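Local structure of protein FkbI (Streptomyces hygroscopicus, 1R2J) at residues A[168-179]-A[191-201]. The protein binds FAD and probably acts as an acyl-ACP dehydrogenase in making the methoxymalonyl extender unit of the polyketide FK520. Residues are numbered along the deposited sequence; the frame is centred on the assembly and turned at random.
Sequences VPADTPGVRVER and HADLHLDQVRV. With FAD (flavin-adenine dinucleotide), chain B.
Val-199 sits at the apolar centre and uses both its methyls: CG1 touches Thr-172 CG2 at a tight 3.5 Å and Val-168 CG1 at 3.7 Å, while CG2 lies against the backbone of Gly-174. CG1 of Val-201 continues this patch, meeting Val-168 CG1 and CD of Pro-169. With OG1 of Thr-172 beside its own backbone N (chi1 -56°), CG2 is left anti to that N and meets Val-199, and OG1 turns back to Pro-169 O, 2.9 Å away; Thr-172 N reaches that carbonyl from the same face and closes the type I turn. A valine here would lack the hydroxyl and would probably leave Pro-169 O to the backbone N-H alone, the turn less firmly held. Val-175 and Leu-196 lie side by side, CG2 to CD2 3.7 Å, and further along Val-177 CG2 presses diagonally on Ala-192 CB at 3.4 Å. These side chains lie on one face of an antiparallel ladder of strands 175-179 and 192-196, within the beta-rich middle domain of the acyl-CoA dehydrogenase fold; strand 133-143 flanks 192-196 on its other side. After Leu-196 the chain turns a corner, and Gly-174, at a positive phi of 100° where a side chain would crowd the preceding carbonyl O, offers its O to Asp-197 N just there. Arg-176 and His-195 exchange two backbone bonds, as do Glu-178 and Asp-193. On their face of the sheet the His-195 ring has Glu-178 CB at its edge, 3.6 Å from NE2, and meets His-139 with the ring planes steeply inclined. Asp-193 OD1 accepts from Trp-142 N. Beyond the ladder, the His-191 ring, held through NE2 by Cys-186 O, sets CE1 3.4 Å from C7M of the FAD flavin.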
ATOM      1  N   VAL A 168       8.649  13.999   9.405  1.00 33.32           N
ATOM      2  CA  VAL A 168       8.543  14.298  10.827  1.00 33.47           C
ATOM      3  C   VAL A 168       8.769  13.095  11.740  1.00 34.95           C
ATOM      4  O   VAL A 168       8.137  12.051  11.573  1.00 34.55           O
ATOM      5  CB  VAL A 168       7.145  14.875  11.157  1.00 33.11           C
ATOM      6  CG1 VAL A 168       7.112  15.384  12.585  1.00 33.46           C
ATOM      7  CG2 VAL A 168       6.787  15.979  10.173  1.00 33.80           C
ATOM      8  N   PRO A 169       9.681  13.224  12.720  1.00 35.66           N
ATOM      9  CA  PRO A 169       9.943  12.115  13.643  1.00 36.25           C
ATOM     10  C   PRO A 169       8.680  11.868  14.467  1.00 37.04           C
ATOM     11  O   PRO A 169       8.090  12.805  15.010  1.00 36.18           O
ATOM     12  CB  PRO A 169      11.093  12.644  14.497  1.00 36.00           C
ATOM     13  CG  PRO A 169      11.816  13.569  13.554  1.00 36.17           C
ATOM     14  CD  PRO A 169      10.666  14.304  12.909  1.00 36.41           C
ATOM     15  N   ALA A 170       8.272  10.609  14.557  1.00 38.14           N
ATOM     16  CA  ALA A 170       7.066  10.231  15.288  1.00 39.86           C
ATOM     17  C   ALA A 170       7.022  10.701  16.740  1.00 40.61           C
ATOM     18  O   ALA A 170       5.944  10.834  17.320  1.00 40.62           O
ATOM     19  CB  ALA A 170       6.891   8.717  15.238  1.00 39.89           C
ATOM     20  N   ASP A 171       8.191  10.948  17.322  1.00 40.87           N
ATOM     21  CA  ASP A 171       8.274  11.373  18.714  1.00 42.21           C
ATOM     22  C   ASP A 171       8.575  12.860  18.899  1.00 41.65           C
ATOM     23  O   ASP A 171       8.976  13.279  19.986  1.00 42.67           O
ATOM     24  CB  ASP A 171       9.348  10.563  19.433  1.00 44.42           C
ATOM     25  CG  ASP A 171      10.671  10.590  18.702  1.00 47.22           C
ATOM     26  OD1 ASP A 171      10.750  10.002  17.605  1.00 50.30           O
ATOM     27  OD2 ASP A 171      11.634  11.201  19.216  1.00 49.86           O
ATOM     28  N   THR A 172       8.397  13.657  17.854  1.00 39.85           N
ATOM     29  CA  THR A 172       8.660  15.080  17.975  1.00 38.54           C
ATOM     30  C   THR A 172       7.546  15.654  18.845  1.00 38.78           C
ATOM     31  O   THR A 172       6.374  15.331  18.665  1.00 39.25           O
ATOM     32  CB  THR A 172       8.664  15.782  16.598  1.00 38.08           C
ATOM     33  OG1 THR A 172       9.618  15.149  15.736  1.00 37.73           O
ATOM     34  CG2 THR A 172       9.042  17.242  16.750  1.00 38.29           C
ATOM     35  N   PRO A 173       7.903  16.490  19.828  1.00 38.82           N
ATOM     36  CA  PRO A 173       6.870  17.070  20.687  1.00 38.02           C
ATOM     37  C   PRO A 173       5.772  17.703  19.845  1.00 37.30           C
ATOM     38  O   PRO A 173       6.050  18.359  18.844  1.00 34.55           O
ATOM     39  CB  PRO A 173       7.650  18.093  21.503  1.00 38.73           C
ATOM     40  CG  PRO A 173       8.969  17.408  21.682  1.00 38.81           C
ATOM     41  CD  PRO A 173       9.245  16.892  20.280  1.00 39.07           C
ATOM     42  N   GLY A 174       4.525  17.490  20.245  1.00 37.48           N
ATOM     43  CA  GLY A 174       3.412  18.052  19.506  1.00 38.51           C
ATOM     44  C   GLY A 174       2.717  17.083  18.562  1.00 39.25           C
ATOM     45  O   GLY A 174       1.657  17.403  18.029  1.00 38.48           O
ATOM     46  N   VAL A 175       3.301  15.910  18.329  1.00 39.23           N
ATOM     47  CA  VAL A 175       2.657  14.945  17.448  1.00 40.29           C
ATOM     48  C   VAL A 175       1.960  13.858  18.244  1.00 40.99           C
ATOM     49  O   VAL A 175       2.496  13.337  19.228  1.00 41.13           O
ATOM     50  CB  VAL A 175       3.651  14.272  16.466  1.00 40.40           C
ATOM     51  CG1 VAL A 175       4.686  13.485  17.230  1.00 42.42           C
ATOM     52  CG2 VAL A 175       2.896  13.338  15.513  1.00 39.77           C
ATOM     53  N   ARG A 176       0.746  13.535  17.813  1.00 40.90           N
ATOM     54  CA  ARG A 176      -0.047  12.500  18.449  1.00 41.09           C
ATOM     55  C   ARG A 176      -0.586  11.574  17.369  1.00 40.03           C
ATOM     56  O   ARG A 176      -1.307  12.002  16.466  1.00 38.56           O
ATOM     57  CB  ARG A 176      -1.205  13.117  19.243  1.00 42.81           C
ATOM     58  CG  ARG A 176      -0.769  13.945  20.455  1.00 48.01           C
ATOM     59  CD  ARG A 176      -0.017  13.089  21.480  1.00 52.02           C
ATOM     60  NE  ARG A 176       0.395  13.844  22.666  1.00 55.57           N
ATOM     61  CZ  ARG A 176       1.129  13.342  23.658  1.00 57.58           C
ATOM     62  NH1 ARG A 176       1.537  12.079  23.613  1.00 58.33           N
ATOM     63  NH2 ARG A 176       1.458  14.099  24.698  1.00 58.81           N
ATOM     64  N   VAL A 177      -0.203  10.307  17.455  1.00 39.49           N
ATOM     65  CA  VAL A 177      -0.649   9.297  16.510  1.00 39.03           C
ATOM     66  C   VAL A 177      -1.758   8.496  17.182  1.00 38.59           C
ATOM     67  O   VAL A 177      -1.505   7.709  18.096  1.00 39.14           O
ATOM     68  CB  VAL A 177       0.514   8.362  16.121  1.00 39.99           C
ATOM     69  CG1 VAL A 177       1.269   7.932  17.361  1.00 41.72           C
ATOM     70  CG2 VAL A 177      -0.021   7.144  15.385  1.00 40.08           C
ATOM     71  N   GLU A 178      -2.992   8.713  16.741  1.00 37.48           N
ATOM     72  CA  GLU A 178      -4.135   8.014  17.316  1.00 37.20           C
ATOM     73  C   GLU A 178      -4.599   6.920  16.355  1.00 35.90           C
ATOM     74  O   GLU A 178      -5.092   7.200  15.261  1.00 32.44           O
ATOM     75  CB  GLU A 178      -5.278   9.001  17.592  1.00 39.24           C
ATOM     76  CG  GLU A 178      -6.021   8.750  18.908  1.00 43.24           C
ATOM     77  CD  GLU A 178      -5.341   9.399  20.111  1.00 46.20           C
ATOM     78  OE1 GLU A 178      -5.608   8.968  21.256  1.00 48.15           O
ATOM     79  OE2 GLU A 178      -4.551  10.347  19.915  1.00 47.35           O
ATOM     80  N   ARG A 179      -4.434   5.672  16.772  1.00 34.94           N
ATOM     81  CA  ARG A 179      -4.810   4.534  15.948  1.00 34.08           C
ATOM     82  C   ARG A 179      -6.302   4.507  15.624  1.00 32.30           C
ATOM     83  O   ARG A 179      -7.139   4.838  16.468  1.00 29.80           O
ATOM     84  CB  ARG A 179      -4.428   3.229  16.657  1.00 36.16           C
ATOM     85  CG  ARG A 179      -2.956   3.107  17.031  1.00 40.69           C
ATOM     86  CD  ARG A 179      -2.710   1.849  17.857  1.00 44.82           C
ATOM     87  NE  ARG A 179      -1.316   1.703  18.276  1.00 49.07           N
ATOM     88  CZ  ARG A 179      -0.847   0.699  19.012  1.00 50.87           C
ATOM     89  NH1 ARG A 179      -1.662  -0.268  19.422  1.00 52.05           N
ATOM     90  NH2 ARG A 179       0.442   0.659  19.336  1.00 51.03           N
ATOM     91  N   HIS A 191      -3.195   1.463  11.093  1.00 25.03           N
ATOM     92  CA  HIS A 191      -3.753   2.728  10.613  1.00 23.09           C
ATOM     93  C   HIS A 191      -3.901   3.670  11.799  1.00 23.06           C
ATOM     94  O   HIS A 191      -4.242   3.245  12.895  1.00 20.99           O
ATOM     95  CB  HIS A 191      -5.141   2.505  10.004  1.00 23.61           C
ATOM     96  CG  HIS A 191      -5.203   1.355   9.050  1.00 22.80           C
ATOM     97  ND1 HIS A 191      -4.633   1.396   7.798  1.00 24.34           N
ATOM     98  CD2 HIS A 191      -5.723   0.114   9.186  1.00 21.57           C
ATOM     99  CE1 HIS A 191      -4.795   0.228   7.203  1.00 22.63           C
ATOM    100  NE2 HIS A 191      -5.454  -0.568   8.025  1.00 24.81           N
ATOM    101  N   ALA A 192      -3.652   4.954  11.584  1.00 23.94           N
ATOM    102  CA  ALA A 192      -3.793   5.911  12.669  1.00 23.80           C
ATOM    103  C   ALA A 192      -3.887   7.329  12.138  1.00 24.16           C
ATOM    104  O   ALA A 192      -3.298   7.652  11.109  1.00 22.99           O
ATOM    105  CB  ALA A 192      -2.613   5.782  13.623  1.00 24.26           C
ATOM    106  N   ASP A 193      -4.650   8.169  12.832  1.00 25.74           N
ATOM    107  CA  ASP A 193      -4.781   9.560  12.433  1.00 26.46           C
ATOM    108  C   ASP A 193      -3.583  10.282  13.035  1.00 29.02           C
ATOM    109  O   ASP A 193      -3.049   9.859  14.064  1.00 28.15           O
ATOM    110  CB  ASP A 193      -6.074  10.178  12.977  1.00 28.04           C
ATOM    111  CG  ASP A 193      -7.326   9.474  12.473  1.00 28.41           C
ATOM    112  OD1 ASP A 193      -7.300   8.916  11.352  1.00 27.53           O
ATOM    113  OD2 ASP A 193      -8.347   9.492  13.194  1.00 29.67           O
ATOM    114  N   LEU A 194      -3.166  11.368  12.399  1.00 29.05           N
ATOM    115  CA  LEU A 194      -2.031  12.137  12.883  1.00 30.36           C
ATOM    116  C   LEU A 194      -2.473  13.524  13.344  1.00 31.50           C
ATOM    117  O   LEU A 194      -3.083  14.280  12.588  1.00 31.01           O
ATOM    118  CB  LEU A 194      -0.982  12.284  11.776  1.00 30.02           C
ATOM    119  CG  LEU A 194      -0.501  11.005  11.091  1.00 30.89           C
ATOM    120  CD1 LEU A 194       0.553  11.349  10.044  1.00 30.23           C
ATOM    121  CD2 LEU A 194       0.060  10.046  12.132  1.00 30.64           C
ATOM    122  N   HIS A 195      -2.172  13.850  14.593  1.00 31.60           N
ATOM    123  CA  HIS A 195      -2.511  15.158  15.134  1.00 32.09           C
ATOM    124  C   HIS A 195      -1.209  15.940  15.230  1.00 31.72           C
ATOM    125  O   HIS A 195      -0.321  15.593  16.008  1.00 30.26           O
ATOM    126  CB  HIS A 195      -3.150  15.003  16.510  1.00 32.84           C
ATOM    127  CG  HIS A 195      -4.342  14.098  16.515  1.00 35.40           C
ATOM    128  ND1 HIS A 195      -5.545  14.451  15.942  1.00 35.19           N
ATOM    129  CD2 HIS A 195      -4.511  12.847  17.004  1.00 36.05           C
ATOM    130  CE1 HIS A 195      -6.402  13.456  16.077  1.00 35.59           C
ATOM    131  NE2 HIS A 195      -5.800  12.470  16.718  1.00 36.01           N
ATOM    132  N   LEU A 196      -1.091  16.981  14.414  1.00 31.30           N
ATOM    133  CA  LEU A 196       0.112  17.800  14.396  1.00 31.93           C
ATOM    134  C   LEU A 196      -0.154  19.200  14.949  1.00 33.30           C
ATOM    135  O   LEU A 196      -0.681  20.067  14.250  1.00 32.54           O
ATOM    136  CB  LEU A 196       0.647  17.904  12.966  1.00 31.53           C
ATOM    137  CG  LEU A 196       0.957  16.585  12.250  1.00 30.78           C
ATOM    138  CD1 LEU A 196       1.327  16.875  10.806  1.00 31.61           C
ATOM    139  CD2 LEU A 196       2.085  15.852  12.959  1.00 29.51           C
ATOM    140  N   ASP A 197       0.229  19.414  16.205  1.00 34.43           N
ATOM    141  CA  ASP A 197       0.035  20.702  16.869  1.00 36.53           C
ATOM    142  C   ASP A 197       1.366  21.447  16.973  1.00 37.39           C
ATOM    143  O   ASP A 197       2.167  21.182  17.868  1.00 37.81           O
ATOM    144  CB  ASP A 197      -0.574  20.467  18.259  1.00 37.13           C
ATOM    145  CG  ASP A 197      -0.690  21.741  19.078  1.00 39.61           C
ATOM    146  OD1 ASP A 197      -1.071  22.789  18.513  1.00 40.77           O
ATOM    147  OD2 ASP A 197      -0.409  21.689  20.295  1.00 38.31           O
ATOM    148  N   GLN A 198       1.598  22.367  16.038  1.00 39.07           N
ATOM    149  CA  GLN A 198       2.833  23.152  16.000  1.00 41.25           C
ATOM    150  C   GLN A 198       4.064  22.282  16.207  1.00 41.14           C
ATOM    151  O   GLN A 198       4.724  22.377  17.238  1.00 41.50           O
ATOM    152  CB  GLN A 198       2.819  24.244  17.075  1.00 43.21           C
ATOM    153  CG  GLN A 198       1.803  25.342  16.851  1.00 45.33           C
ATOM    154  CD  GLN A 198       2.035  26.090  15.556  1.00 46.76           C
ATOM    155  OE1 GLN A 198       3.091  26.688  15.353  1.00 48.58           O
ATOM    156  NE2 GLN A 198       1.046  26.064  14.674  1.00 46.36           N
ATOM    157  N   VAL A 199       4.376  21.440  15.230  1.00 41.15           N
ATOM    158  CA  VAL A 199       5.533  20.560  15.331  1.00 40.89           C
ATOM    159  C   VAL A 199       6.765  21.209  14.717  1.00 41.56           C
ATOM    160  O   VAL A 199       6.766  21.560  13.536  1.00 42.20           O
ATOM    161  CB  VAL A 199       5.272  19.216  14.615  1.00 40.21           C
ATOM    162  CG1 VAL A 199       6.519  18.351  14.656  1.00 39.45           C
ATOM    163  CG2 VAL A 199       4.104  18.498  15.273  1.00 37.55           C
ATOM    164  N   ARG A 200       7.816  21.366  15.520  1.00 42.16           N
ATOM    165  CA  ARG A 200       9.050  21.976  15.037  1.00 42.74           C
ATOM    166  C   ARG A 200      10.086  20.936  14.617  1.00 41.91           C
ATOM    167  O   ARG A 200      10.423  20.033  15.381  1.00 41.22           O
ATOM    168  CB  ARG A 200       9.670  22.885  16.107  1.00 45.22           C
ATOM    169  CG  ARG A 200       8.900  24.164  16.403  1.00 47.49           C
ATOM    170  CD  ARG A 200       7.715  23.914  17.314  1.00 50.94           C
ATOM    171  NE  ARG A 200       6.968  25.143  17.589  1.00 52.52           N
ATOM    172  CZ  ARG A 200       5.950  25.223  18.442  1.00 52.94           C
ATOM    173  NH1 ARG A 200       5.556  24.146  19.109  1.00 53.35           N
ATOM    174  NH2 ARG A 200       5.322  26.380  18.629  1.00 54.47           N
ATOM    175  N   VAL A 201      10.589  21.075  13.396  1.00 41.23           N
ATOM    176  CA  VAL A 201      11.602  20.167  12.875  1.00 41.36           C
ATOM    177  C   VAL A 201      12.626  20.947  12.061  1.00 41.34           C
ATOM    178  O   VAL A 201      12.361  22.064  11.619  1.00 41.75           O
ATOM    179  CB  VAL A 201      10.975  19.068  11.976  1.00 41.47           C
ATOM    180  CG1 VAL A 201      10.083  18.166  12.806  1.00 40.76           C
ATOM    181  CG2 VAL A 201      10.187  19.700  10.849  1.00 41.06           C
TER
HETATM  182  PA  FAD B 399     -14.610  10.496  -0.445  1.00 31.55           P
HETATM  183  O1A FAD B 399     -13.272  10.706  -0.985  1.00 29.27           O
HETATM  184  O2A FAD B 399     -15.353  11.065   0.734  1.00 28.05           O
HETATM  185  O5B FAD B 399     -15.278   9.151  -0.737  1.00 31.78           O
HETATM  186  C5B FAD B 399     -16.066   9.416  -1.828  1.00 26.42           C
HETATM  187  C4B FAD B 399     -16.849   8.308  -2.445  1.00 24.70           C
HETATM  188  O4B FAD B 399     -17.331   9.218  -3.496  1.00 21.89           O
HETATM  189  C3B FAD B 399     -15.888   7.373  -3.110  1.00 24.40           C
HETATM  190  O3B FAD B 399     -16.553   6.187  -3.398  1.00 23.93           O
HETATM  191  C2B FAD B 399     -15.457   8.071  -4.311  1.00 22.23           C
HETATM  192  O2B FAD B 399     -14.954   7.324  -5.449  1.00 22.98           O
HETATM  193  C1B FAD B 399     -16.682   8.944  -4.712  1.00 22.80           C
HETATM  194  N9A FAD B 399     -16.270  10.172  -5.308  1.00 23.00           N
HETATM  195  C8A FAD B 399     -15.625  11.314  -4.761  1.00 22.53           C
HETATM  196  N7A FAD B 399     -15.382  12.272  -5.606  1.00 21.89           N
HETATM  197  C5A FAD B 399     -15.874  11.801  -6.808  1.00 22.99           C
HETATM  198  C6A FAD B 399     -15.929  12.341  -8.096  1.00 23.23           C
HETATM  199  N6A FAD B 399     -15.453  13.559  -8.392  1.00 22.24           N
HETATM  200  N1A FAD B 399     -16.503  11.581  -9.096  1.00 22.18           N
HETATM  201  C2A FAD B 399     -16.996  10.348  -8.834  1.00 22.09           C
HETATM  202  N3A FAD B 399     -16.992   9.721  -7.584  1.00 20.71           N
HETATM  203  C4A FAD B 399     -16.383  10.589  -6.635  1.00 22.79           C
HETATM  204  N1  FAD B 399      -4.629   7.991   3.142  1.00 27.81           N
HETATM  205  C2  FAD B 399      -3.319   8.462   3.249  1.00 29.57           C
HETATM  206  O2  FAD B 399      -3.024   9.653   3.033  1.00 27.98           O
HETATM  207  N3  FAD B 399      -2.311   7.580   3.614  1.00 28.64           N
HETATM  208  C4  FAD B 399      -2.500   6.205   3.907  1.00 28.35           C
HETATM  209  O4  FAD B 399      -1.506   5.489   4.236  1.00 26.77           O
HETATM  210  C4X FAD B 399      -3.802   5.768   3.817  1.00 28.10           C
HETATM  211  N5  FAD B 399      -4.020   4.361   4.140  1.00 29.92           N
HETATM  212  C5X FAD B 399      -5.343   3.873   4.092  1.00 29.96           C
HETATM  213  C6  FAD B 399      -5.654   2.525   4.413  1.00 31.03           C
HETATM  214  C7  FAD B 399      -6.977   1.988   4.422  1.00 30.58           C
HETATM  215  C7M FAD B 399      -7.215   0.525   4.788  1.00 31.06           C
HETATM  216  C8  FAD B 399      -8.050   2.864   4.096  1.00 31.27           C
HETATM  217  C8M FAD B 399      -9.509   2.443   4.097  1.00 31.24           C
HETATM  218  C9  FAD B 399      -7.801   4.169   3.758  1.00 31.59           C
HETATM  219  C9A FAD B 399      -6.463   4.708   3.720  1.00 32.09           C
HETATM  220  N10 FAD B 399      -6.144   6.123   3.370  1.00 31.44           N
HETATM  221  C10 FAD B 399      -4.853   6.660   3.432  1.00 29.90           C
HETATM  222  C1' FAD B 399      -7.334   6.738   2.964  1.00 34.82           C
HETATM  223  C2' FAD B 399      -7.573   6.590   1.355  1.00 37.60           C
HETATM  224  O2' FAD B 399      -6.744   7.696   0.895  1.00 33.75           O
HETATM  225  C3' FAD B 399      -8.934   6.970   1.173  1.00 39.99           C
HETATM  226  O3' FAD B 399      -9.692   5.794   0.792  1.00 44.80           O
HETATM  227  C4' FAD B 399      -9.592   8.005   0.227  1.00 39.54           C
HETATM  228  O4' FAD B 399      -9.063   9.298   0.106  1.00 42.93           O
HETATM  229  C5' FAD B 399     -10.855   8.004   0.949  1.00 39.46           C
HETATM  230  O5' FAD B 399     -11.495   9.242   1.007  1.00 34.76           O
HETATM  231  P   FAD B 399     -12.809   9.286   1.959  1.00 34.54           P
HETATM  232  O1P FAD B 399     -12.097  10.465   1.827  1.00 35.96           O
HETATM  233  O2P FAD B 399     -13.849  10.167   2.703  1.00 38.58           O
HETATM  234  O3P FAD B 399     -13.806   9.864   0.812  1.00 32.22           O